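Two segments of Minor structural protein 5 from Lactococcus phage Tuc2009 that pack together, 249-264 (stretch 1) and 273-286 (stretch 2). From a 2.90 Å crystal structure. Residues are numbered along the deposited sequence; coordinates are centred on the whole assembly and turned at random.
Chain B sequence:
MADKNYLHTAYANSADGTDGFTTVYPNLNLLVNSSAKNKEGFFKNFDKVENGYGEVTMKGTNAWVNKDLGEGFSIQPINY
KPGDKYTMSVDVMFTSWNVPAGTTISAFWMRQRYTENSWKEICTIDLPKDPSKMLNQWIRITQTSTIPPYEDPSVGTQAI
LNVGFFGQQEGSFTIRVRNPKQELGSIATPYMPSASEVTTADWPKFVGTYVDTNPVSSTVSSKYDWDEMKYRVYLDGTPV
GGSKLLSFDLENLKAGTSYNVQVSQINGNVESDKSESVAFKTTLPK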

# COMPACT_ATOMS: atom_id res chain seq x y z
N ASP B 249 26.84 -50.79 -24.21
CA ASP B 249 28.22 -50.88 -23.74
C ASP B 249 28.98 -49.56 -23.80
O ASP B 249 29.28 -49.06 -24.89
CB ASP B 249 28.99 -51.99 -24.49
CG ASP B 249 28.46 -53.37 -24.19
OD1 ASP B 249 28.73 -53.88 -23.07
OD2 ASP B 249 27.78 -53.95 -25.07
N LEU B 250 29.28 -49.01 -22.62
CA LEU B 250 30.06 -47.78 -22.47
C LEU B 250 31.53 -48.14 -22.68
O LEU B 250 32.08 -49.01 -21.98
CB LEU B 250 29.83 -47.13 -21.09
CG LEU B 250 28.43 -46.63 -20.81
CD1 LEU B 250 28.17 -46.58 -19.32
CD2 LEU B 250 28.15 -45.27 -21.47
N GLU B 251 32.14 -47.53 -23.68
CA GLU B 251 33.53 -47.82 -24.04
C GLU B 251 34.42 -46.58 -23.88
O GLU B 251 33.93 -45.51 -23.55
CB GLU B 251 33.58 -48.37 -25.47
CG GLU B 251 32.85 -49.69 -25.64
CD GLU B 251 33.02 -50.39 -26.97
OE1 GLU B 251 34.19 -50.64 -27.36
OE2 GLU B 251 32.00 -50.72 -27.61
N ASN B 252 35.75 -46.75 -24.09
CA ASN B 252 36.80 -45.72 -24.04
C ASN B 252 36.79 -44.85 -22.77
O ASN B 252 37.01 -43.64 -22.85
CB ASN B 252 36.78 -44.84 -25.31
CG ASN B 252 36.90 -45.62 -26.59
OD1 ASN B 252 37.93 -46.24 -26.88
ND2 ASN B 252 35.82 -45.65 -27.36
N LEU B 253 36.53 -45.48 -21.62
CA LEU B 253 36.53 -44.78 -20.34
C LEU B 253 37.95 -44.82 -19.80
O LEU B 253 38.75 -45.65 -20.25
CB LEU B 253 35.55 -45.43 -19.33
CG LEU B 253 34.11 -45.70 -19.77
CD1 LEU B 253 33.36 -46.47 -18.71
CD2 LEU B 253 33.36 -44.41 -20.11
N LYS B 254 38.28 -43.92 -18.85
CA LYS B 254 39.61 -43.90 -18.23
C LYS B 254 39.53 -44.59 -16.87
O LYS B 254 38.48 -44.52 -16.22
CB LYS B 254 40.18 -42.47 -18.13
CG LYS B 254 40.10 -41.65 -19.44
CD LYS B 254 40.93 -42.21 -20.60
CE LYS B 254 40.38 -41.84 -21.96
NZ LYS B 254 40.85 -42.77 -23.03
N ALA B 255 40.61 -45.28 -16.47
CA ALA B 255 40.71 -46.03 -15.21
C ALA B 255 40.52 -45.20 -13.96
O ALA B 255 40.84 -44.01 -13.95
CB ALA B 255 42.03 -46.76 -15.14
N GLY B 256 40.01 -45.84 -12.91
CA GLY B 256 39.78 -45.24 -11.61
C GLY B 256 39.04 -43.91 -11.58
O GLY B 256 39.31 -43.09 -10.71
N THR B 257 38.11 -43.68 -12.54
CA THR B 257 37.33 -42.45 -12.53
C THR B 257 35.84 -42.72 -12.35
O THR B 257 35.33 -43.71 -12.88
CB THR B 257 37.60 -41.52 -13.70
OG1 THR B 257 36.56 -41.69 -14.62
CG2 THR B 257 38.95 -41.73 -14.37
N SER B 258 35.14 -41.82 -11.62
CA SER B 258 33.70 -41.88 -11.36
C SER B 258 32.99 -41.41 -12.61
O SER B 258 33.46 -40.47 -13.26
CB SER B 258 33.32 -40.96 -10.21
OG SER B 258 34.09 -41.17 -9.03
N TYR B 259 31.83 -42.00 -12.91
CA TYR B 259 31.00 -41.62 -14.05
C TYR B 259 29.52 -41.60 -13.66
O TYR B 259 29.15 -42.26 -12.68
CB TYR B 259 31.20 -42.61 -15.21
CG TYR B 259 32.51 -42.45 -15.94
CD1 TYR B 259 32.66 -41.50 -16.95
CD2 TYR B 259 33.60 -43.28 -15.67
CE1 TYR B 259 33.86 -41.35 -17.64
CE2 TYR B 259 34.80 -43.14 -16.36
CZ TYR B 259 34.94 -42.16 -17.33
OH TYR B 259 36.13 -41.95 -18.00
N ASN B 260 28.68 -40.86 -14.43
CA ASN B 260 27.23 -40.86 -14.27
C ASN B 260 26.61 -41.13 -15.61
O ASN B 260 27.00 -40.55 -16.62
CB ASN B 260 26.67 -39.56 -13.80
CG ASN B 260 27.11 -39.07 -12.48
OD1 ASN B 260 26.67 -39.57 -11.43
ND2 ASN B 260 27.77 -37.93 -12.54
N VAL B 261 25.61 -41.99 -15.62
CA VAL B 261 24.88 -42.39 -16.82
C VAL B 261 23.40 -42.30 -16.52
O VAL B 261 22.93 -42.59 -15.42
CB VAL B 261 25.35 -43.78 -17.38
CG1 VAL B 261 25.39 -44.84 -16.31
CG2 VAL B 261 24.52 -44.25 -18.58
N GLN B 262 22.67 -41.81 -17.51
CA GLN B 262 21.23 -41.68 -17.53
C GLN B 262 20.81 -42.01 -18.97
O GLN B 262 21.61 -41.80 -19.89
CB GLN B 262 20.76 -40.31 -17.02
CG GLN B 262 21.48 -39.12 -17.64
CD GLN B 262 21.12 -37.79 -17.06
OE1 GLN B 262 20.28 -37.67 -16.14
NE2 GLN B 262 21.72 -36.74 -17.63
N VAL B 263 19.62 -42.64 -19.14
CA VAL B 263 19.10 -43.06 -20.45
C VAL B 263 17.74 -42.40 -20.67
O VAL B 263 17.00 -42.18 -19.71
CB VAL B 263 18.98 -44.61 -20.55
CG1 VAL B 263 18.51 -45.06 -21.94
CG2 VAL B 263 20.27 -45.31 -20.14
N SER B 264 17.42 -42.11 -21.93
CA SER B 264 16.10 -41.61 -22.33
C SER B 264 15.54 -42.56 -23.41
O SER B 264 16.29 -43.38 -23.95
CB SER B 264 16.21 -40.19 -22.86
OG SER B 264 16.72 -40.21 -24.18
N ASP B 273 11.80 -37.75 -20.91
CA ASP B 273 12.67 -37.03 -19.99
C ASP B 273 13.78 -38.02 -19.66
O ASP B 273 13.57 -39.22 -19.82
CB ASP B 273 11.91 -36.63 -18.72
CG ASP B 273 10.92 -35.48 -18.89
OD1 ASP B 273 11.09 -34.68 -19.85
OD2 ASP B 273 9.99 -35.36 -18.05
N LYS B 274 14.97 -37.55 -19.27
CA LYS B 274 16.06 -38.48 -18.97
C LYS B 274 15.76 -39.27 -17.69
O LYS B 274 15.07 -38.76 -16.80
CB LYS B 274 17.42 -37.76 -18.91
CG LYS B 274 17.84 -37.10 -20.22
CD LYS B 274 19.25 -36.52 -20.14
CE LYS B 274 19.34 -35.01 -20.29
NZ LYS B 274 20.68 -34.51 -19.83
N SER B 275 16.22 -40.52 -17.61
CA SER B 275 16.06 -41.36 -16.42
C SER B 275 16.84 -40.81 -15.23
O SER B 275 17.66 -39.89 -15.38
CB SER B 275 16.55 -42.78 -16.69
OG SER B 275 17.97 -42.82 -16.60
N GLU B 276 16.62 -41.41 -14.05
CA GLU B 276 17.34 -41.07 -12.83
C GLU B 276 18.78 -41.48 -13.09
O GLU B 276 18.99 -42.48 -13.77
CB GLU B 276 16.74 -41.86 -11.68
CG GLU B 276 17.22 -41.43 -10.31
CD GLU B 276 16.49 -42.12 -9.17
OE1 GLU B 276 15.46 -42.79 -9.42
OE2 GLU B 276 16.95 -41.97 -8.01
N SER B 277 19.76 -40.67 -12.67
CA SER B 277 21.15 -41.03 -12.98
C SER B 277 21.63 -42.18 -12.09
O SER B 277 21.08 -42.40 -11.02
CB SER B 277 22.08 -39.83 -12.85
OG SER B 277 22.38 -39.55 -11.50
N VAL B 278 22.60 -42.94 -12.58
CA VAL B 278 23.22 -44.03 -11.85
C VAL B 278 24.73 -43.78 -11.89
O VAL B 278 25.24 -43.31 -12.91
CB VAL B 278 22.76 -45.45 -12.30
CG1 VAL B 278 23.54 -45.96 -13.50
CG2 VAL B 278 22.84 -46.43 -11.16
N ALA B 279 25.41 -43.97 -10.76
CA ALA B 279 26.84 -43.74 -10.67
C ALA B 279 27.69 -45.02 -10.55
O ALA B 279 27.33 -45.99 -9.86
CB ALA B 279 27.14 -42.81 -9.53
N PHE B 280 28.83 -45.02 -11.25
CA PHE B 280 29.77 -46.11 -11.20
C PHE B 280 31.15 -45.55 -11.26
O PHE B 280 31.29 -44.36 -11.55
CB PHE B 280 29.51 -47.12 -12.32
CG PHE B 280 29.90 -46.69 -13.71
CD1 PHE B 280 29.04 -45.91 -14.48
CD2 PHE B 280 31.09 -47.12 -14.28
CE1 PHE B 280 29.38 -45.54 -15.79
CE2 PHE B 280 31.44 -46.74 -15.58
CZ PHE B 280 30.58 -45.97 -16.33
N LYS B 281 32.16 -46.39 -11.02
CA LYS B 281 33.57 -46.03 -11.05
C LYS B 281 34.33 -47.16 -11.73
O LYS B 281 34.16 -48.33 -11.37
CB LYS B 281 34.08 -45.82 -9.61
CG LYS B 281 35.33 -44.96 -9.46
CD LYS B 281 35.84 -45.04 -8.01
CE LYS B 281 36.38 -43.74 -7.45
NZ LYS B 281 37.65 -43.32 -8.09
N THR B 282 35.17 -46.81 -12.72
CA THR B 282 36.01 -47.77 -13.43
C THR B 282 37.04 -48.30 -12.44
O THR B 282 37.43 -47.58 -11.51
CB THR B 282 36.71 -47.14 -14.66
OG1 THR B 282 37.29 -45.89 -14.30
CG2 THR B 282 35.79 -46.96 -15.83
N THR B 283 37.47 -49.55 -12.61
CA THR B 283 38.45 -50.15 -11.73
C THR B 283 39.85 -49.60 -12.03
O THR B 283 40.04 -48.96 -13.07
CB THR B 283 38.35 -51.68 -11.76
OG1 THR B 283 38.35 -52.12 -13.12
CG2 THR B 283 37.10 -52.18 -11.06
N LEU B 284 40.80 -49.79 -11.11
CA LEU B 284 42.17 -49.33 -11.34
C LEU B 284 43.03 -50.50 -11.84
O LEU B 284 42.88 -51.61 -11.33
CB LEU B 284 42.77 -48.71 -10.07
CG LEU B 284 42.71 -47.19 -10.04
CD1 LEU B 284 42.61 -46.68 -8.62
CD2 LEU B 284 43.88 -46.56 -10.81
N PRO B 285 43.92 -50.31 -12.84
CA PRO B 285 44.73 -51.45 -13.30
C PRO B 285 45.99 -51.71 -12.44
O PRO B 285 46.43 -50.82 -11.70
CB PRO B 285 45.04 -51.10 -14.77
CG PRO B 285 44.63 -49.63 -14.95
CD PRO B 285 44.26 -49.09 -13.59
N LYS B 286 46.55 -52.95 -12.53
CA LYS B 286 47.75 -53.36 -11.79
C LYS B 286 49.04 -53.00 -12.54
O LYS B 286 49.54 -51.87 -12.45
CB LYS B 286 47.72 -54.87 -11.51

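An antiparallel β-ladder fixes its backbone by repetition, but its side chains must each find a rotamer that suits the face they are on and the neighbours they meet there. The pairing of residues 258-264 with 278-281 in this phage structural protein illustrates the point. Its regular part rests on two hydrogen-bonded pairs. Tyr259 N donates to Phe280 O at 2.8 Å and Phe280 N to Tyr259 O at 3.1 Å; Val261 N reaches Val278 O at 3.0 Å, and Val278 N returns to Val261 O at 2.9 Å.

These four residues share one face of the sheet, and Phe280 organises it. With chi1 at 73° (p), its ring lies beneath Tyr259, whose CB sits over the ring face, 3.8 Å from the Phe280 ring centroid, in a CH-π contact. Tyr259 takes the m rotamer, and the two rings run nearly parallel (23°) but slid apart, with centroids 5.6 Å from each other, so they barely overlap. Two leucines from stretch 1 close round the same ring: Leu253 CD1, from the loop, meets Phe280 CE2 at the ring's edge, 3.7 Å away, and Leu250 CD1, from the strand before that loop, lies 3.9 Å from Phe280 CE1. Both leucines are m,t and direct their CA-to-CB bonds toward the other stretch. Beside them, Val261 and Val278, both p, bring their CG1 atoms to within 3.5 Å of each other. The m rotamer of Tyr259 also carries its hydroxyl back to the loop, where Lys254 N donates to Tyr259 OH at 3.0 Å.

Beyond the regular ladder, hydroxyl side chains take over positions that backbone carbonyls would otherwise fill. Thr282, in the p rotamer, has its OG1 donating to Lys254 O at 2.6 Å while accepting from Thr257 N at 2.9 Å; Thr282 N in turn donates to Thr257 O at 3.1 Å. The same conformation leaves Thr282 CG2 3.8 Å from Leu253 CD1, so one short side chain serves both a polar and an apolar neighbour. At the other end Ser275, also p, accepts from Val263 N through OG at 3.0 Å, and Ser275 N donates to Val263 O at 2.8 Å. Ser275 OG passes its own proton to Glu276 O, 3.0 Å away, within its own stretch.

Gly256 shows where no side chain fits. Its phi of 49° favours glycine, and an ideal CB would come 2.8 Å from Leu284 CG, a clash. Its N donates to Thr283 O at 3.1 Å, and the extended Lys281 chain turns at chi4 (m) to make a weak hydrogen bond from NZ to Gly256 O, also 3.1 Å.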